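Local atomic coordinates of possible adhesin (Caldicellulosiruptor kronotskyensis, PDB entry 4WA0), a protein that probably mediates attachment of the bacterial cell to cellulose as a tapirin, this chain being its C-terminal, magnesium-binding beta-helix domain. Residues G112-V117 with P130-E135; A152-K157 with S173-E178. One frame throughout, in Å; residues are numbered along the deposited sequence.

Interactions 1 and 2 are two strand pairings in the same parallel sheet, on one face of the beta-helix, where strands run in the order 112-116, 132-136, 153-156, 174-177. Their centres lie about 10 Å apart. The join between them is the pairing of 132-136 with 153-156: Met134 O, directed to the next strand rather than to 112-116, lies 2.8 Å from Thr155 N, a probable backbone hydrogen bond, and Val132 O packs on Ala152 CB. Interaction 2 lies farther from the centre of the chain, about 25 Å against about 17 Å for interaction 1, measured between centres. Both are structural packing, away from the magnesium site formed by Asp239, Val241, Ser243, Leu246 and Glu275.

Interaction 1: G112-V117 with P130-E135; sequences GSYKFV and PGVNME
Met134, a selenomethionine, brings its selenium to the rim of the Phe116 ring: SE sits 3.9 Å from Phe116 CE2 and in the plane of the ring, an edge-on Met-aromatic contact in which the two side chains cross at about a right angle. Beside it Tyr114 CB packs on Met134 CG, and Tyr114 CE1 meets Val132 CG1 at 4.0 Å. This is the inward face of a parallel beta-helix, where equivalent strands of successive coils stack; Leu127 of strand 125-128 touches Val132 and Met134 from within. Tyr114 CG lies anti to the carbonyl carbon (chi1 -54°), and Asn133 O lies at the edge of the ring, near its plane; the hydroxyl is hydrogen-bonded to Gly110 O.

The backbones pair in register, Gly112 with Val132 through Lys115 with Glu135, through five N-H...O bonds. Tyr114 takes two of them, giving its N-H to Asn133 O at 2.9 Å and receiving Glu135 N on its O at 2.7 Å. At the start of the ladder Gly112 N donates to Gly131 O.

On the outer face, Lys115 and Glu135 run alongside each other, but Lys115 NZ stays 5.3 Å from Glu135 OE1, too far for a salt bridge. The ammonium turns instead to its own strand, where Lys115 NZ donates to Ser113 OG at 2.9 Å.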
loop_
_atom_site.group_PDB
_atom_site.type_symbol
_atom_site.label_atom_id
_atom_site.label_comp_id
_atom_site.label_asym_id
_atom_site.label_seq_id
_atom_site.Cartn_x
_atom_site.Cartn_y
_atom_site.Cartn_z
ATOM N N GLY A 112 -4.903 16.255 -3.232
ATOM C CA GLY A 112 -4.417 15.274 -4.135
ATOM C C GLY A 112 -5.485 14.820 -5.095
ATOM O O GLY A 112 -6.640 15.167 -4.948
ATOM N N SER A 113 -5.034 14.040 -6.069
ATOM C CA SER A 113 -5.901 13.450 -7.065
ATOM C C SER A 113 -6.043 11.925 -6.744
ATOM O O SER A 113 -5.017 11.174 -6.766
ATOM C CB SER A 113 -5.331 13.666 -8.446
ATOM O OG SER A 113 -6.154 13.057 -9.434
ATOM N N TYR A 114 -7.259 11.565 -6.391
ATOM C CA TYR A 114 -7.596 10.200 -6.017
ATOM C C TYR A 114 -8.471 9.639 -7.111
ATOM O O TYR A 114 -9.656 10.036 -7.234
ATOM C CB TYR A 114 -8.246 10.189 -4.643
ATOM C CG TYR A 114 -7.502 10.846 -3.502
ATOM C CD1 TYR A 114 -7.564 12.235 -3.280
ATOM C CD2 TYR A 114 -6.761 10.096 -2.606
ATOM C CE1 TYR A 114 -6.871 12.800 -2.226
ATOM C CE2 TYR A 114 -6.124 10.675 -1.544
ATOM C CZ TYR A 114 -6.157 12.013 -1.364
ATOM O OH TYR A 114 -5.468 12.547 -0.300
ATOM N N LYS A 115 -7.949 8.681 -7.900
ATOM C CA LYS A 115 -8.649 8.171 -9.070
ATOM C C LYS A 115 -8.827 6.659 -8.934
ATOM O O LYS A 115 -7.863 5.946 -8.700
ATOM C CB LYS A 115 -7.865 8.444 -10.369
ATOM C CG LYS A 115 -7.619 9.917 -10.593
ATOM C CD LYS A 115 -7.004 10.090 -12.004
ATOM C CE LYS A 115 -6.682 11.539 -12.341
ATOM N NZ LYS A 115 -5.282 11.754 -11.862
ATOM N N PHE A 116 -10.081 6.227 -8.938
ATOM C CA PHE A 116 -10.455 4.834 -8.742
ATOM C C PHE A 116 -11.314 4.392 -9.905
ATOM O O PHE A 116 -12.239 5.087 -10.284
ATOM C CB PHE A 116 -11.178 4.666 -7.431
ATOM C CG PHE A 116 -10.357 5.161 -6.230
ATOM C CD1 PHE A 116 -9.103 4.631 -5.988
ATOM C CD2 PHE A 116 -10.827 6.154 -5.361
ATOM C CE1 PHE A 116 -8.332 5.109 -4.937
ATOM C CE2 PHE A 116 -10.092 6.595 -4.286
ATOM C CZ PHE A 116 -8.830 6.081 -4.079
ATOM N N VAL A 117 -11.077 3.203 -10.417
ATOM C CA VAL A 117 -12.034 2.590 -11.327
ATOM C C VAL A 117 -13.252 2.103 -10.577
ATOM O O VAL A 117 -14.390 2.485 -10.959
ATOM C CB VAL A 117 -11.381 1.502 -12.200
ATOM C CG1 VAL A 117 -12.420 0.832 -13.081
ATOM C CG2 VAL A 117 -10.211 2.030 -12.987
ATOM N N PRO A 130 -9.484 21.958 0.651
ATOM C CA PRO A 130 -9.144 22.382 -0.664
ATOM C C PRO A 130 -8.207 21.406 -1.353
ATOM O O PRO A 130 -7.321 20.829 -0.760
ATOM C CB PRO A 130 -8.439 23.743 -0.444
ATOM C CG PRO A 130 -9.029 24.230 0.809
ATOM C CD PRO A 130 -9.122 22.987 1.668
ATOM N N GLY A 131 -8.434 21.239 -2.638
ATOM C CA GLY A 131 -7.577 20.375 -3.430
ATOM C C GLY A 131 -7.724 18.862 -3.298
ATOM O O GLY A 131 -6.918 18.143 -3.926
ATOM N N VAL A 132 -8.678 18.408 -2.502
ATOM C CA VAL A 132 -8.973 16.998 -2.335
ATOM C C VAL A 132 -9.965 16.610 -3.466
ATOM O O VAL A 132 -11.190 16.955 -3.382
ATOM C CB VAL A 132 -9.609 16.709 -1.002
ATOM C CG1 VAL A 132 -9.807 15.176 -0.857
ATOM C CG2 VAL A 132 -8.750 17.222 0.136
ATOM N N ASN A 133 -9.483 15.948 -4.499
ATOM C CA ASN A 133 -10.287 15.708 -5.719
ATOM C C ASN A 133 -10.307 14.225 -6.026
ATOM O O ASN A 133 -9.238 13.619 -6.255
ATOM C CB ASN A 133 -9.674 16.446 -6.873
ATOM C CG ASN A 133 -9.774 17.944 -6.717
ATOM O OD1 ASN A 133 -10.792 18.441 -6.290
ATOM N ND2 ASN A 133 -8.666 18.646 -6.922
HETATM N N MSE A 134 -11.467 13.600 -5.922
HETATM C CA MSE A 134 -11.652 12.199 -6.318
HETATM C C MSE A 134 -12.384 11.999 -7.562
HETATM O O MSE A 134 -13.389 12.705 -7.843
HETATM C CB MSE A 134 -12.393 11.529 -5.163
HETATM C CG MSE A 134 -12.446 10.036 -5.370
HETATM SE SE MSE A 134 -13.173 9.021 -3.831
HETATM C CE MSE A 134 -14.962 9.552 -4.099
ATOM N N GLU A 135 -11.965 11.023 -8.342
ATOM C CA GLU A 135 -12.707 10.660 -9.589
ATOM C C GLU A 135 -13.028 9.187 -9.507
ATOM O O GLU A 135 -12.144 8.404 -9.127
ATOM C CB GLU A 135 -11.884 10.846 -10.850
ATOM C CG GLU A 135 -11.459 12.264 -10.987
ATOM C CD GLU A 135 -10.755 12.656 -12.270
ATOM O OE1 GLU A 135 -10.402 11.803 -13.121
ATOM O OE2 GLU A 135 -10.564 13.875 -12.366
#

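Interaction 2: A152-K157 with S173-E178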
loop_
_atom_site.group_PDB
_atom_site.type_symbol
_atom_site.label_atom_id
_atom_site.label_comp_id
_atom_site.label_asym_id
_atom_site.label_seq_id
_atom_site.Cartn_x
_atom_site.Cartn_y
_atom_site.Cartn_z
ATOM N N ALA A 152 -13.388 20.183 -1.324
ATOM C CA ALA A 152 -13.187 18.933 -1.975
ATOM C C ALA A 152 -14.109 18.837 -3.168
ATOM O O ALA A 152 -15.184 19.464 -3.171
ATOM C CB ALA A 152 -13.380 17.781 -1.017
ATOM N N THR A 153 -13.708 18.096 -4.178
ATOM C CA THR A 153 -14.586 17.725 -5.278
ATOM C C THR A 153 -14.618 16.205 -5.541
ATOM O O THR A 153 -13.646 15.504 -5.267
ATOM C CB THR A 153 -14.319 18.439 -6.629
ATOM O OG1 THR A 153 -13.131 17.981 -7.265
ATOM C CG2 THR A 153 -14.104 19.947 -6.367
ATOM N N VAL A 154 -15.711 15.749 -6.125
ATOM C CA VAL A 154 -15.873 14.378 -6.603
ATOM C C VAL A 154 -16.443 14.469 -8.016
ATOM O O VAL A 154 -17.422 15.198 -8.286
ATOM C CB VAL A 154 -16.774 13.505 -5.698
ATOM C CG1 VAL A 154 -16.992 12.170 -6.345
ATOM C CG2 VAL A 154 -16.141 13.306 -4.296
ATOM N N THR A 155 -15.820 13.720 -8.906
ATOM C CA THR A 155 -16.240 13.599 -10.313
ATOM C C THR A 155 -16.624 12.194 -10.610
ATOM O O THR A 155 -15.821 11.272 -10.386
ATOM C CB THR A 155 -15.152 14.073 -11.270
ATOM O OG1 THR A 155 -14.856 15.440 -11.000
ATOM C CG2 THR A 155 -15.611 14.006 -12.698
ATOM N N LEU A 156 -17.860 12.003 -11.105
ATOM C CA LEU A 156 -18.332 10.686 -11.544
ATOM C C LEU A 156 -18.148 10.678 -13.062
ATOM O O LEU A 156 -18.814 11.426 -13.789
ATOM C CB LEU A 156 -19.790 10.381 -11.063
ATOM C CG LEU A 156 -19.986 10.739 -9.537
ATOM C CD1 LEU A 156 -21.425 10.359 -9.134
ATOM C CD2 LEU A 156 -18.972 10.012 -8.678
ATOM N N LYS A 157 -17.220 9.868 -13.565
ATOM C CA LYS A 157 -16.870 9.961 -15.000
ATOM C C LYS A 157 -17.973 9.346 -15.865
ATOM O O LYS A 157 -18.902 8.692 -15.416
ATOM C CB LYS A 157 -15.509 9.320 -15.301
ATOM C CG LYS A 157 -14.362 9.861 -14.438
ATOM C CD LYS A 157 -13.933 11.234 -14.836
ATOM C CE LYS A 157 -13.104 11.198 -16.109
ATOM N NZ LYS A 157 -12.870 12.605 -16.555
ATOM N N SER A 173 -17.720 23.022 -2.125
ATOM C CA SER A 173 -17.440 21.727 -2.702
ATOM C C SER A 173 -18.399 21.463 -3.811
ATOM O O SER A 173 -19.419 22.141 -3.970
ATOM C CB SER A 173 -17.519 20.680 -1.630
ATOM O OG SER A 173 -16.374 20.784 -0.809
ATOM N N ARG A 174 -18.069 20.461 -4.595
ATOM C CA ARG A 174 -18.860 20.127 -5.796
ATOM C C ARG A 174 -18.861 18.640 -6.004
ATOM O O ARG A 174 -17.886 17.961 -5.638
ATOM C CB ARG A 174 -18.271 20.718 -7.092
ATOM C CG ARG A 174 -18.485 22.210 -7.275
ATOM C CD ARG A 174 -18.006 22.602 -8.686
ATOM N NE ARG A 174 -16.575 22.352 -8.870
ATOM C CZ ARG A 174 -15.933 22.369 -10.034
ATOM N NH1 ARG A 174 -16.587 22.652 -11.173
ATOM N NH2 ARG A 174 -14.614 22.110 -10.053
ATOM N N LEU A 175 -19.976 18.174 -6.554
ATOM C CA LEU A 175 -20.068 16.805 -7.070
ATOM C C LEU A 175 -20.413 16.987 -8.552
ATOM O O LEU A 175 -21.418 17.684 -8.874
ATOM C CB LEU A 175 -21.071 15.920 -6.343
ATOM C CG LEU A 175 -21.414 14.604 -7.088
ATOM C CD1 LEU A 175 -20.287 13.677 -6.923
ATOM C CD2 LEU A 175 -22.627 13.952 -6.441
ATOM N N ILE A 176 -19.574 16.411 -9.438
ATOM C CA ILE A 176 -19.721 16.569 -10.876
ATOM C C ILE A 176 -20.094 15.255 -11.523
ATOM O O ILE A 176 -19.393 14.231 -11.285
ATOM C CB ILE A 176 -18.420 17.103 -11.475
ATOM C CG1 ILE A 176 -18.050 18.418 -10.792
ATOM C CG2 ILE A 176 -18.570 17.232 -13.004
ATOM C CD1 ILE A 176 -16.576 18.599 -10.501
ATOM N N LEU A 177 -21.195 15.236 -12.292
ATOM C CA LEU A 177 -21.542 14.052 -13.087
ATOM C C LEU A 177 -21.226 14.321 -14.549
ATOM O O LEU A 177 -21.613 15.350 -15.092
ATOM C CB LEU A 177 -22.988 13.686 -13.020
ATOM C CG LEU A 177 -23.510 12.895 -11.842
ATOM C CD1 LEU A 177 -23.545 13.780 -10.623
ATOM C CD2 LEU A 177 -24.873 12.266 -12.077
ATOM N N GLU A 178 -20.395 13.455 -15.158
ATOM C CA GLU A 178 -20.186 13.569 -16.606
ATOM C C GLU A 178 -21.305 12.847 -17.327
ATOM O O GLU A 178 -22.161 12.151 -16.738
ATOM C CB GLU A 178 -18.853 12.968 -17.019
ATOM C CG GLU A 178 -17.670 13.685 -16.411
ATOM C CD GLU A 178 -16.322 13.137 -16.946
ATOM O OE1 GLU A 178 -16.254 11.997 -17.550
ATOM O OE2 GLU A 178 -15.354 13.904 -16.734
#
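Glu178 and Lys157 extend alongside one another and meet in a salt bridge: Lys157 NZ donates to Glu178 OE2 at 2.8 Å, meeting the oxygen on its syn side, 24° out of the carboxylate plane. The lysine chain bends at chi2 and chi3, while Glu178 stays extended beyond CG. Lys157 CD and CE therefore run close to both carboxylate oxygens before the ammonium reaches OE2. The other oxygen, OE1, accepts a hydrogen bond from Ser158 N, which gives the carboxylate a second grip. Nearer the backbone, Glu178 N donates to Leu156 O at 2.9 Å.

Leu156 packs on the face it shares with Val154, Leu175 and Leu177. Its CG meets Leu175 CD1 at 3.9 Å and its CD1 approaches Leu177 CG more loosely. Leu175 CD1 also touches Val154 CG1 at 3.7 Å, so this one methyl sits against two side chains of strand 153-156. These leucines and the valine line the inside of the parallel beta-helix, here between neighbouring coils near one end of the stack; beyond strand 174-177 comes strand 197-199, the outermost of this sheet, whose Ile197 touches Leu177.

Ile176 faces the other way, on the side of Thr155. Its chi2 of 140° lies away from the staggered positions and puts CD1 3.6 Å from Thr155 OG1. Its backbone is gripped at both polar atoms: Ile176 N donates to Val154 O, and Ile176 O accepts Leu156 N, each at 2.7 Å. The ladder slackens toward its beginning, where Arg174 N makes just a weak bond to Ala152 O at 3.4 Å, and the neighbouring Ser173 OG is hydrogen-bonded with Gly151 N.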